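Local coordinates for chorismate mutase and shikimate 5-dehydrogenase fusion protein (Clostridium acetobutylicum, PDB 3FBT) that probably catalyses the reversible NADPH-linked reduction of 3-dehydroshikimate to shikimate with this dehydrogenase part, joined in the whole protein to a chorismate mutase, at residues A[114-119]-A[236-241]; A[126-131]-A[196-201]; A[208-213]-A[220-225]. All blocks are in the same frame, centred on the assembly; numbering follows the deposited sequence.

Interaction 1. Residues A[114-119]-A[236-241]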
ATOM      1  N   SER A 114      27.928  18.265  -7.590  1.00 50.82           N
ATOM      2  CA  SER A 114      28.736  17.711  -8.697  1.00 52.23           C
ATOM      3  C   SER A 114      28.163  18.095 -10.009  1.00 52.89           C
ATOM      4  O   SER A 114      28.879  18.607 -10.869  1.00 53.94           O
ATOM      5  CB  SER A 114      28.832  16.222  -8.650  1.00 52.22           C
ATOM      6  OG  SER A 114      29.129  15.866  -7.330  1.00 55.87           O
ATOM      7  N   LYS A 115      26.865  17.868 -10.162  1.00 52.82           N
ATOM      8  CA  LYS A 115      26.223  18.071 -11.420  1.00 53.27           C
ATOM      9  C   LYS A 115      26.314  19.509 -11.896  1.00 54.74           C
ATOM     10  O   LYS A 115      26.568  19.749 -13.060  1.00 55.36           O
ATOM     11  CB  LYS A 115      24.774  17.628 -11.381  1.00 53.30           C
ATOM     12  CG  LYS A 115      24.061  17.732 -12.759  1.00 54.80           C
ATOM     13  CD  LYS A 115      24.474  16.534 -13.610  1.00 54.39           C
ATOM     14  CE  LYS A 115      23.699  16.472 -14.911  1.00 59.71           C
ATOM     15  NZ  LYS A 115      23.686  15.029 -15.457  1.00 63.93           N
ATOM     16  N   PHE A 116      26.124  20.499 -11.036  1.00 54.57           N
ATOM     17  CA  PHE A 116      26.414  21.837 -11.517  1.00 53.85           C
ATOM     18  C   PHE A 116      27.842  22.296 -11.193  1.00 53.60           C
ATOM     19  O   PHE A 116      28.138  23.481 -11.192  1.00 54.81           O
ATOM     20  CB  PHE A 116      25.332  22.772 -11.031  1.00 54.60           C
ATOM     21  CG  PHE A 116      23.938  22.297 -11.417  1.00 54.86           C
ATOM     22  CD1 PHE A 116      23.309  22.780 -12.545  1.00 59.38           C
ATOM     23  CD2 PHE A 116      23.297  21.309 -10.680  1.00 54.09           C
ATOM     24  CE1 PHE A 116      22.050  22.308 -12.918  1.00 58.71           C
ATOM     25  CE2 PHE A 116      22.080  20.842 -11.036  1.00 51.81           C
ATOM     26  CZ  PHE A 116      21.439  21.346 -12.159  1.00 56.72           C
ATOM     27  N   ARG A 117      28.719  21.369 -10.859  1.00 51.66           N
ATOM     28  CA  ARG A 117      30.113  21.720 -10.577  1.00 53.04           C
ATOM     29  C   ARG A 117      30.299  22.863  -9.563  1.00 53.53           C
ATOM     30  O   ARG A 117      31.004  23.849  -9.843  1.00 54.03           O
ATOM     31  CB  ARG A 117      30.865  22.084 -11.881  1.00 52.76           C
ATOM     32  N   VAL A 118      29.679  22.751  -8.395  1.00 52.65           N
ATOM     33  CA  VAL A 118      29.871  23.785  -7.370  1.00 51.13           C
ATOM     34  C   VAL A 118      30.920  23.219  -6.498  1.00 51.24           C
ATOM     35  O   VAL A 118      30.660  22.237  -5.850  1.00 52.39           O
ATOM     36  CB  VAL A 118      28.584  23.979  -6.514  1.00 51.82           C
ATOM     37  CG1 VAL A 118      28.861  24.868  -5.274  1.00 49.23           C
ATOM     38  CG2 VAL A 118      27.453  24.558  -7.360  1.00 47.88           C
ATOM     39  N   GLU A 119      32.126  23.776  -6.478  1.00 51.36           N
ATOM     40  CA  GLU A 119      33.152  23.227  -5.569  1.00 51.50           C
ATOM     41  C   GLU A 119      32.966  23.683  -4.114  1.00 50.70           C
ATOM     42  O   GLU A 119      32.541  24.804  -3.859  1.00 49.71           O
ATOM     43  CB  GLU A 119      34.571  23.601  -6.026  1.00 52.39           C
ATOM     44  CG  GLU A 119      35.644  22.854  -5.243  1.00 58.63           C
ATOM     45  CD  GLU A 119      35.359  21.333  -5.166  1.00 67.11           C
ATOM     46  OE1 GLU A 119      35.698  20.637  -6.156  1.00 67.99           O
ATOM     47  OE2 GLU A 119      34.802  20.835  -4.126  1.00 67.05           O
ATOM     48  N   GLY A 236      16.869  23.427  -6.376  1.00 42.50           N
ATOM     49  CA  GLY A 236      17.102  22.129  -5.756  1.00 41.82           C
ATOM     50  C   GLY A 236      16.521  20.941  -6.482  1.00 42.02           C
ATOM     51  O   GLY A 236      16.369  19.897  -5.873  1.00 42.93           O
ATOM     52  N   LEU A 237      16.164  21.097  -7.752  1.00 42.00           N
ATOM     53  CA  LEU A 237      15.525  20.009  -8.502  1.00 43.39           C
ATOM     54  C   LEU A 237      16.383  18.755  -8.649  1.00 43.59           C
ATOM     55  O   LEU A 237      15.917  17.628  -8.398  1.00 44.01           O
ATOM     56  CB  LEU A 237      15.013  20.493  -9.840  1.00 43.99           C
ATOM     57  CG  LEU A 237      14.138  19.560 -10.651  1.00 47.87           C
ATOM     58  CD1 LEU A 237      13.008  18.913  -9.768  1.00 49.96           C
ATOM     59  CD2 LEU A 237      13.552  20.434 -11.770  1.00 51.78           C
ATOM     60  N   TYR A 238      17.664  18.933  -8.953  1.00 41.42           N
ATOM     61  CA  TYR A 238      18.506  17.797  -9.097  1.00 41.73           C
ATOM     62  C   TYR A 238      18.645  17.035  -7.773  1.00 41.69           C
ATOM     63  O   TYR A 238      18.804  15.822  -7.749  1.00 42.23           O
ATOM     64  CB  TYR A 238      19.872  18.200  -9.651  1.00 42.65           C
ATOM     65  CG  TYR A 238      20.534  17.036 -10.314  1.00 39.79           C
ATOM     66  CD1 TYR A 238      20.137  16.620 -11.584  1.00 40.47           C
ATOM     67  CD2 TYR A 238      21.510  16.323  -9.657  1.00 43.31           C
ATOM     68  CE1 TYR A 238      20.702  15.492 -12.167  1.00 42.91           C
ATOM     69  CE2 TYR A 238      22.115  15.202 -10.242  1.00 43.16           C
ATOM     70  CZ  TYR A 238      21.697  14.802 -11.491  1.00 46.94           C
ATOM     71  OH  TYR A 238      22.317  13.684 -12.066  1.00 52.07           O
ATOM     72  N   MET A 239      18.628  17.750  -6.653  1.00 40.55           N
ATOM     73  CA  MET A 239      18.709  17.118  -5.378  1.00 38.52           C
ATOM     74  C   MET A 239      17.437  16.266  -5.149  1.00 38.67           C
ATOM     75  O   MET A 239      17.540  15.148  -4.755  1.00 38.74           O
ATOM     76  CB  MET A 239      18.858  18.187  -4.260  1.00 39.61           C
ATOM     77  CG  MET A 239      18.909  17.590  -2.809  1.00 37.71           C
ATOM     78  SD  MET A 239      19.233  18.932  -1.561  1.00 29.83           S
ATOM     79  CE  MET A 239      19.114  18.066  -0.008  1.00 38.55           C
ATOM     80  N   LEU A 240      16.255  16.832  -5.357  1.00 37.89           N
ATOM     81  CA  LEU A 240      15.025  16.100  -5.203  1.00 38.84           C
ATOM     82  C   LEU A 240      15.041  14.818  -6.037  1.00 40.53           C
ATOM     83  O   LEU A 240      14.691  13.755  -5.539  1.00 38.88           O
ATOM     84  CB  LEU A 240      13.861  16.966  -5.635  1.00 38.50           C
ATOM     85  CG  LEU A 240      12.466  16.350  -5.417  1.00 38.71           C
ATOM     86  CD1 LEU A 240      12.130  16.239  -3.901  1.00 43.69           C
ATOM     87  CD2 LEU A 240      11.470  17.293  -6.144  1.00 35.54           C
ATOM     88  N   VAL A 241      15.453  14.912  -7.307  1.00 40.75           N
ATOM     89  CA  VAL A 241      15.442  13.765  -8.186  1.00 40.04           C
ATOM     90  C   VAL A 241      16.450  12.798  -7.773  1.00 40.44           C
ATOM     91  O   VAL A 241      16.167  11.597  -7.730  1.00 42.27           O
ATOM     92  CB  VAL A 241      15.584  14.158  -9.682  1.00 41.82           C
ATOM     93  CG1 VAL A 241      15.813  12.922 -10.539  1.00 40.24           C
ATOM     94  CG2 VAL A 241      14.317  14.869 -10.085  1.00 37.69           C
TER
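The aliphatic chain of Lys115, not its charge, meets the flat side of Tyr238. Lys115 CG stands 3.9 Å from the centroid of the Tyr238 ring and 8° off the ring normal, which defines a CH-pi contact over the middle of the face. The methylenes continue across that face: Lys115 CB is 3.8 Å from Tyr238 CE2, and Lys115 CD is 3.9 Å from Tyr238 OH. Two torsions set this course. CG lies anti to the backbone N (chi1 -176°), and the bend at chi2 (79°) turns the rest of the chain across the ring face, beyond which NZ forms salt bridges with Asp262 and Glu258. Tyr238 OH makes a weak hydrogen bond to the same Asp262, so one carboxylate serves both polar ends.

Phe116 meets the tyrosine nearer its root. Tyr238 CB lies near the plane of the Phe116 ring, at its edge, 3.7 Å from Phe116 CE2.

Both lysine and phenylalanine sit where helix 105-115 stops: Arg117, with positive phi, is the C-prime residue of a Schellman motif, and Arg117 N bonds to Ser114 O at 2.8 Å. The other partner is the first turn of helix 237-252, just after Gly236, a predicted NADP(+)-binding residue. No hydrogen bond spans the two segments. Dispersion and CH-pi attraction thus join a helix end to a helix start, while the acidic residues of helix 258-273 take the ammonium charge and probably hold the lysine chain in place across the ring.

Interaction 2. Residues A[126-131]-A[196-201]; sequences VVLGSG and ESPVDK. With SO4 (sulfate ion), chain E.
With CG anti to its carbonyl carbon (chi1 -45°) and an extended chi2 of 176°, Leu128 sends CD1 from strand 124-128 to Pro198 and Val199. The methyl lies 3.6 Å from Pro198 CG, the leucine branch and the proline ring crossing at about a right angle. Val199 offers CG1, itself anti to the carbonyl carbon, to the same methyl, and Leu128 CD1 to Val199 CG1 measures 4.0 Å. One methyl thus touches two consecutive residues of the loop. The loop has its own brace: Ser197 OG donates to Val199 O at 3.0 Å, in the carbonyl plane and on a lone pair.

Immediately after Leu128 the strand opens into the glycine-rich turn 129-131, predicted to bind NADP(+) and matching a Rossmann-type GxGxxA pattern. A sulfate, probably from the crystallisation liquor, sits here. Ser130 N donates to sulfate O3 at 3.2 Å with a nearly straight N-H...O angle of 164°, and Ser130 OG donates to sulfate O4 at 2.7 Å. Arg154 NH2 and Thr153 OG1 are also hydrogen-bonded to the sulfate.

The chemistry therefore divides along the chain: apolar contacts seat the strand end against the loop, while the following turn presents donors to an anion, consistent with a site for a cofactor phosphate.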
ATOM      1  N   VAL A 126      28.539  29.289   3.208  1.00 41.60           N
ATOM      2  CA  VAL A 126      27.547  29.910   4.040  1.00 42.80           C
ATOM      3  C   VAL A 126      26.170  29.268   3.948  1.00 40.42           C
ATOM      4  O   VAL A 126      25.545  29.258   2.906  1.00 42.10           O
ATOM      5  CB  VAL A 126      27.466  31.460   3.743  1.00 41.14           C
ATOM      6  CG1 VAL A 126      26.297  32.062   4.484  1.00 42.46           C
ATOM      7  CG2 VAL A 126      28.787  32.096   4.218  1.00 43.60           C
ATOM      8  N   VAL A 127      25.680  28.768   5.052  1.00 40.85           N
ATOM      9  CA  VAL A 127      24.338  28.162   5.063  1.00 40.01           C
ATOM     10  C   VAL A 127      23.276  29.041   5.704  1.00 39.48           C
ATOM     11  O   VAL A 127      23.429  29.500   6.866  1.00 39.17           O
ATOM     12  CB  VAL A 127      24.359  26.793   5.815  1.00 41.64           C
ATOM     13  CG1 VAL A 127      22.978  26.094   5.740  1.00 41.22           C
ATOM     14  CG2 VAL A 127      25.442  25.912   5.323  1.00 37.60           C
ATOM     15  N   LEU A 128      22.169  29.239   4.986  1.00 39.96           N
ATOM     16  CA  LEU A 128      21.071  30.021   5.516  1.00 39.98           C
ATOM     17  C   LEU A 128      19.982  29.163   6.137  1.00 40.22           C
ATOM     18  O   LEU A 128      19.403  28.297   5.455  1.00 40.16           O
ATOM     19  CB  LEU A 128      20.432  30.893   4.445  1.00 39.69           C
ATOM     20  CG  LEU A 128      21.448  31.626   3.561  1.00 42.56           C
ATOM     21  CD1 LEU A 128      20.634  32.368   2.494  1.00 39.97           C
ATOM     22  CD2 LEU A 128      22.312  32.508   4.359  1.00 38.04           C
ATOM     23  N   GLY A 129      19.689  29.426   7.412  1.00 40.67           N
ATOM     24  CA  GLY A 129      18.781  28.612   8.232  1.00 40.78           C
ATOM     25  C   GLY A 129      19.369  27.370   8.902  1.00 43.41           C
ATOM     26  O   GLY A 129      20.364  26.792   8.470  1.00 41.48           O
ATOM     27  N   SER A 130      18.710  26.930   9.965  1.00 44.70           N
ATOM     28  CA  SER A 130      19.154  25.771  10.733  1.00 46.53           C
ATOM     29  C   SER A 130      18.242  24.570  10.734  1.00 47.49           C
ATOM     30  O   SER A 130      18.566  23.586  11.383  1.00 50.26           O
ATOM     31  CB  SER A 130      19.309  26.188  12.182  1.00 46.02           C
ATOM     32  OG  SER A 130      18.053  26.644  12.631  1.00 45.48           O
ATOM     33  N   GLY A 131      17.085  24.658  10.085  1.00 48.81           N
ATOM     34  CA  GLY A 131      16.199  23.516   9.883  1.00 48.54           C
ATOM     35  C   GLY A 131      16.100  22.993   8.447  1.00 49.27           C
ATOM     36  O   GLY A 131      16.992  23.176   7.600  1.00 46.53           O
ATOM     37  N   GLU A 196       9.654  36.414  -1.017  1.00 56.93           N
ATOM     38  CA  GLU A 196      10.677  36.758  -0.057  1.00 55.29           C
ATOM     39  C   GLU A 196      11.952  36.062  -0.416  1.00 53.86           C
ATOM     40  O   GLU A 196      11.970  34.963  -0.998  1.00 53.18           O
ATOM     41  CB  GLU A 196      10.346  36.240   1.344  1.00 56.37           C
ATOM     42  CG  GLU A 196       9.392  37.037   2.166  1.00 59.68           C
ATOM     43  CD  GLU A 196       9.221  36.403   3.517  1.00 64.02           C
ATOM     44  OE1 GLU A 196      10.246  36.121   4.164  1.00 67.20           O
ATOM     45  OE2 GLU A 196       8.073  36.168   3.934  1.00 66.32           O
ATOM     46  N   SER A 197      13.028  36.689   0.027  1.00 50.69           N
ATOM     47  CA  SER A 197      14.310  36.110  -0.044  1.00 47.89           C
ATOM     48  C   SER A 197      14.819  36.033   1.382  1.00 46.15           C
ATOM     49  O   SER A 197      14.498  36.898   2.184  1.00 46.78           O
ATOM     50  CB  SER A 197      15.155  36.999  -0.879  1.00 46.74           C
ATOM     51  OG  SER A 197      16.398  36.444  -1.048  1.00 47.87           O
ATOM     52  N   PRO A 198      15.624  35.008   1.721  1.00 44.48           N
ATOM     53  CA  PRO A 198      16.254  35.144   3.029  1.00 44.05           C
ATOM     54  C   PRO A 198      17.301  36.293   3.127  1.00 44.35           C
ATOM     55  O   PRO A 198      17.538  36.760   4.222  1.00 44.07           O
ATOM     56  CB  PRO A 198      16.952  33.780   3.238  1.00 43.81           C
ATOM     57  CG  PRO A 198      17.252  33.324   1.830  1.00 44.86           C
ATOM     58  CD  PRO A 198      16.057  33.788   1.024  1.00 44.21           C
ATOM     59  N   VAL A 199      17.975  36.685   2.038  1.00 44.96           N
ATOM     60  CA  VAL A 199      18.990  37.768   2.118  1.00 46.24           C
ATOM     61  C   VAL A 199      18.845  38.827   1.010  1.00 48.75           C
ATOM     62  O   VAL A 199      18.116  38.621   0.019  1.00 47.28           O
ATOM     63  CB  VAL A 199      20.452  37.208   2.137  1.00 45.90           C
ATOM     64  CG1 VAL A 199      20.689  36.272   3.326  1.00 44.89           C
ATOM     65  CG2 VAL A 199      20.731  36.459   0.925  1.00 44.63           C
ATOM     66  N   ASP A 200      19.510  39.983   1.164  1.00 50.83           N
ATOM     67  CA  ASP A 200      19.429  41.002   0.101  1.00 53.40           C
ATOM     68  C   ASP A 200      20.364  40.631  -1.040  1.00 53.17           C
ATOM     69  O   ASP A 200      21.318  39.865  -0.846  1.00 53.08           O
ATOM     70  CB  ASP A 200      19.814  42.403   0.597  1.00 54.33           C
ATOM     71  CG  ASP A 200      18.903  42.925   1.701  1.00 58.43           C
ATOM     72  OD1 ASP A 200      17.677  43.025   1.457  1.00 63.27           O
ATOM     73  OD2 ASP A 200      19.422  43.248   2.820  1.00 63.68           O
ATOM     74  N   LYS A 201      20.101  41.185  -2.221  1.00 53.88           N
ATOM     75  CA  LYS A 201      20.928  40.912  -3.430  1.00 53.80           C
ATOM     76  C   LYS A 201      22.366  41.329  -3.280  1.00 54.04           C
ATOM     77  O   LYS A 201      23.309  40.716  -3.810  1.00 54.15           O
ATOM     78  CB  LYS A 201      20.381  41.665  -4.630  1.00 54.17           C
ATOM     79  CG  LYS A 201      21.304  41.528  -5.822  1.00 55.34           C
ATOM     80  CD  LYS A 201      20.670  42.050  -7.078  1.00 60.54           C
ATOM     81  CE  LYS A 201      21.730  42.154  -8.171  1.00 62.52           C
ATOM     82  NZ  LYS A 201      22.617  43.381  -8.034  1.00 61.62           N
TER
HETATM   83  S   SO4 E   2      16.554  29.882  11.654  1.00 50.44           S
HETATM   84  O1  SO4 E   2      16.814  31.272  11.186  1.00 46.81           O
HETATM   85  O2  SO4 E   2      15.289  30.096  12.361  1.00 54.27           O
HETATM   86  O3  SO4 E   2      16.292  28.944  10.547  1.00 51.84           O
HETATM   87  O4  SO4 E   2      17.600  29.271  12.461  1.00 41.87           O

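Interaction 3. Residues A[208-213]-A[220-225]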
ATOM      1  N   SER A 208      30.382  33.554  -5.089  1.00 50.34           N
ATOM      2  CA  SER A 208      30.430  33.177  -6.513  1.00 52.49           C
ATOM      3  C   SER A 208      29.520  31.992  -6.914  1.00 52.72           C
ATOM      4  O   SER A 208      29.445  31.670  -8.083  1.00 53.83           O
ATOM      5  CB  SER A 208      31.848  32.907  -6.916  1.00 52.65           C
ATOM      6  OG  SER A 208      32.324  31.909  -6.056  1.00 56.09           O
ATOM      7  N   SER A 209      28.841  31.350  -5.952  1.00 52.38           N
ATOM      8  CA  SER A 209      27.746  30.393  -6.239  1.00 50.83           C
ATOM      9  C   SER A 209      26.549  30.511  -5.261  1.00 50.80           C
ATOM     10  O   SER A 209      26.741  30.592  -4.054  1.00 50.28           O
ATOM     11  CB  SER A 209      28.285  29.009  -6.132  1.00 51.33           C
ATOM     12  OG  SER A 209      29.089  28.764  -7.230  1.00 52.63           O
ATOM     13  N   ALA A 210      25.327  30.520  -5.791  1.00 48.31           N
ATOM     14  CA  ALA A 210      24.163  30.560  -4.999  1.00 46.53           C
ATOM     15  C   ALA A 210      23.481  29.212  -5.200  1.00 46.18           C
ATOM     16  O   ALA A 210      23.196  28.912  -6.347  1.00 47.24           O
ATOM     17  CB  ALA A 210      23.250  31.658  -5.514  1.00 44.94           C
ATOM     18  N   VAL A 211      23.215  28.437  -4.126  1.00 44.47           N
ATOM     19  CA  VAL A 211      22.449  27.156  -4.165  1.00 43.56           C
ATOM     20  C   VAL A 211      21.138  27.307  -3.326  1.00 43.28           C
ATOM     21  O   VAL A 211      21.201  27.521  -2.111  1.00 41.29           O
ATOM     22  CB  VAL A 211      23.275  25.935  -3.575  1.00 42.76           C
ATOM     23  CG1 VAL A 211      22.524  24.511  -3.745  1.00 41.43           C
ATOM     24  CG2 VAL A 211      24.666  25.825  -4.175  1.00 45.21           C
ATOM     25  N   ASP A 212      19.975  27.223  -3.946  1.00 43.48           N
ATOM     26  CA  ASP A 212      18.719  27.147  -3.198  1.00 44.66           C
ATOM     27  C   ASP A 212      18.187  25.705  -3.185  1.00 44.49           C
ATOM     28  O   ASP A 212      18.097  25.067  -4.214  1.00 45.33           O
ATOM     29  CB  ASP A 212      17.659  28.022  -3.833  1.00 44.49           C
ATOM     30  CG  ASP A 212      16.584  28.439  -2.827  1.00 47.61           C
ATOM     31  OD1 ASP A 212      16.383  27.684  -1.856  1.00 47.05           O
ATOM     32  OD2 ASP A 212      15.982  29.556  -2.971  1.00 49.13           O
ATOM     33  N   LEU A 213      17.822  25.178  -2.031  1.00 45.11           N
ATOM     34  CA  LEU A 213      17.259  23.812  -1.995  1.00 43.96           C
ATOM     35  C   LEU A 213      15.789  23.795  -2.410  1.00 43.63           C
ATOM     36  O   LEU A 213      15.218  22.734  -2.625  1.00 44.42           O
ATOM     37  CB  LEU A 213      17.391  23.157  -0.622  1.00 43.05           C
ATOM     38  CG  LEU A 213      18.594  22.355  -0.212  1.00 43.48           C
ATOM     39  CD1 LEU A 213      19.866  23.194  -0.376  1.00 40.92           C
ATOM     40  CD2 LEU A 213      18.303  22.063   1.205  1.00 44.91           C
ATOM     41  N   THR A 220      13.731  31.201  -7.441  1.00 50.87           N
ATOM     42  CA  THR A 220      13.367  32.033  -6.330  1.00 51.13           C
ATOM     43  C   THR A 220      13.910  33.500  -6.494  1.00 51.48           C
ATOM     44  O   THR A 220      14.905  33.739  -7.179  1.00 52.49           O
ATOM     45  CB  THR A 220      13.931  31.440  -5.033  1.00 50.60           C
ATOM     46  OG1 THR A 220      15.344  31.267  -5.158  1.00 49.80           O
ATOM     47  CG2 THR A 220      13.304  30.048  -4.698  1.00 49.31           C
ATOM     48  N   LEU A 221      13.278  34.465  -5.840  1.00 52.02           N
ATOM     49  CA  LEU A 221      13.881  35.793  -5.679  1.00 52.78           C
ATOM     50  C   LEU A 221      15.359  35.625  -5.349  1.00 52.82           C
ATOM     51  O   LEU A 221      16.245  36.208  -5.992  1.00 54.12           O
ATOM     52  CB  LEU A 221      13.157  36.583  -4.577  1.00 53.90           C
ATOM     53  CG  LEU A 221      13.438  38.096  -4.470  1.00 54.61           C
ATOM     54  CD1 LEU A 221      13.213  38.808  -5.838  1.00 57.76           C
ATOM     55  CD2 LEU A 221      12.581  38.736  -3.387  1.00 58.22           C
ATOM     56  N   PHE A 222      15.643  34.794  -4.354  1.00 51.34           N
ATOM     57  CA  PHE A 222      17.014  34.530  -3.998  1.00 49.26           C
ATOM     58  C   PHE A 222      17.888  34.174  -5.194  1.00 50.00           C
ATOM     59  O   PHE A 222      19.032  34.657  -5.261  1.00 48.90           O
ATOM     60  CB  PHE A 222      17.086  33.435  -2.941  1.00 48.61           C
ATOM     61  CG  PHE A 222      18.478  32.926  -2.640  1.00 44.90           C
ATOM     62  CD1 PHE A 222      19.334  33.671  -1.869  1.00 40.36           C
ATOM     63  CD2 PHE A 222      18.894  31.660  -3.061  1.00 40.79           C
ATOM     64  CE1 PHE A 222      20.551  33.196  -1.547  1.00 40.05           C
ATOM     65  CE2 PHE A 222      20.109  31.144  -2.713  1.00 35.16           C
ATOM     66  CZ  PHE A 222      20.955  31.925  -1.954  1.00 40.69           C
ATOM     67  N   LEU A 223      17.410  33.296  -6.089  1.00 49.43           N
ATOM     68  CA  LEU A 223      18.175  32.924  -7.254  1.00 49.78           C
ATOM     69  C   LEU A 223      18.201  33.954  -8.439  1.00 51.43           C
ATOM     70  O   LEU A 223      19.199  34.041  -9.166  1.00 50.51           O
ATOM     71  CB  LEU A 223      17.741  31.552  -7.754  1.00 51.40           C
ATOM     72  CG  LEU A 223      18.043  30.355  -6.836  1.00 47.24           C
ATOM     73  CD1 LEU A 223      17.477  29.133  -7.515  1.00 49.21           C
ATOM     74  CD2 LEU A 223      19.570  30.186  -6.588  1.00 42.25           C
ATOM     75  N   LYS A 224      17.110  34.681  -8.643  1.00 52.80           N
ATOM     76  CA  LYS A 224      17.104  35.799  -9.587  1.00 55.52           C
ATOM     77  C   LYS A 224      18.263  36.742  -9.223  1.00 55.87           C
ATOM     78  O   LYS A 224      19.238  36.944 -10.013  1.00 57.06           O
ATOM     79  CB  LYS A 224      15.774  36.555  -9.496  1.00 56.21           C
ATOM     80  CG  LYS A 224      15.713  37.744 -10.449  1.00 57.86           C
ATOM     81  CD  LYS A 224      14.715  38.766 -10.020  1.00 57.15           C
ATOM     82  CE  LYS A 224      13.311  38.147  -9.825  1.00 58.30           C
ATOM     83  NZ  LYS A 224      12.225  39.177 -10.077  1.00 58.84           N
ATOM     84  N   TYR A 225      18.184  37.246  -7.989  1.00 55.53           N
ATOM     85  CA  TYR A 225      19.253  38.027  -7.378  1.00 55.01           C
ATOM     86  C   TYR A 225      20.610  37.552  -7.796  1.00 55.30           C
ATOM     87  O   TYR A 225      21.478  38.362  -8.116  1.00 56.04           O
ATOM     88  CB  TYR A 225      19.211  37.909  -5.861  1.00 53.71           C
ATOM     89  CG  TYR A 225      18.137  38.699  -5.223  1.00 53.95           C
ATOM     90  CD1 TYR A 225      17.299  39.503  -5.972  1.00 52.90           C
ATOM     91  CD2 TYR A 225      17.976  38.666  -3.835  1.00 54.68           C
ATOM     92  CE1 TYR A 225      16.292  40.257  -5.351  1.00 54.22           C
ATOM     93  CE2 TYR A 225      16.999  39.364  -3.217  1.00 52.38           C
ATOM     94  CZ  TYR A 225      16.172  40.180  -3.958  1.00 55.58           C
ATOM     95  OH  TYR A 225      15.205  40.887  -3.273  1.00 57.91           O
TER
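Asp212 reaches from the end of strand 209-212 to the start of helix 221-228, and its side chain meets three residues of the helix start on the way. CB packs on the branch of a leucine, 3.8 Å from Leu223 CG. CG lies anti to the backbone N, and this Asp212 CG comes 4.0 Å from Phe222 CD2. At the tip, OD2 accepts a hydrogen bond from Thr220 OG1 at 2.8 Å; the hydroxyl arrives on the anti side of Asp212 OD2, 16° out of the carboxylate plane. The other oxygen, OD1, is held by Asn184 ND2 and by the backbone N of Ile214, so both oxygens are bonded and the rotation of the group is fixed.

Thr220 is the N-cap, and its OG1 works twice. While donating to the aspartate it accepts from Leu223 N at 3.0 Å, with an N-H...O angle of 148°. The buried carboxylate is thereby tied to the cap of a helix whose positive dipole end would probably stabilise its negative charge.

Farther from the cap the contact becomes apolar. Ala210 CB meets Leu223 CD2 at 4.1 Å and Phe222 CE2 at 4.2 Å. The phenylalanine ring stands almost perpendicular to the Asp212 carboxylate.

The axes of strand 209-212 and of the helical segment 221-225 run nearly antiparallel, at 165°, and approach to 8.7 Å. Followed by strand 232-234, strand and helix form a beta-alpha-beta unit of the parallel sheet, the building block of the Rossmann-type NADP(+)-binding domain expected of shikimate dehydrogenases.

In the fold
Interactions 2 and 3 are buried and reach the same parallel sheet, through strands 124-128 and 209-212, with strand 181-184 between them. They also touch each other, Ser197 and Val199 resting on Phe222 and Tyr225, so loop 196-201 packs on helix 221-228. Interaction 1 is only partly buried and joins the end of helix 105-115 and the residue after it to the start of helix 237-252; it meets interaction 3 where Met239 SD lies 3.7 Å from Leu213 CG, but does not touch interaction 2. Chemistry follows place: the 126-131/196-201 contact is purely apolar between its segments, the 208-213/220-225 contact adds a buried carboxylate-hydroxyl bond, and the 114-119/236-241 contact leaves its charge to salt bridges outside its segments.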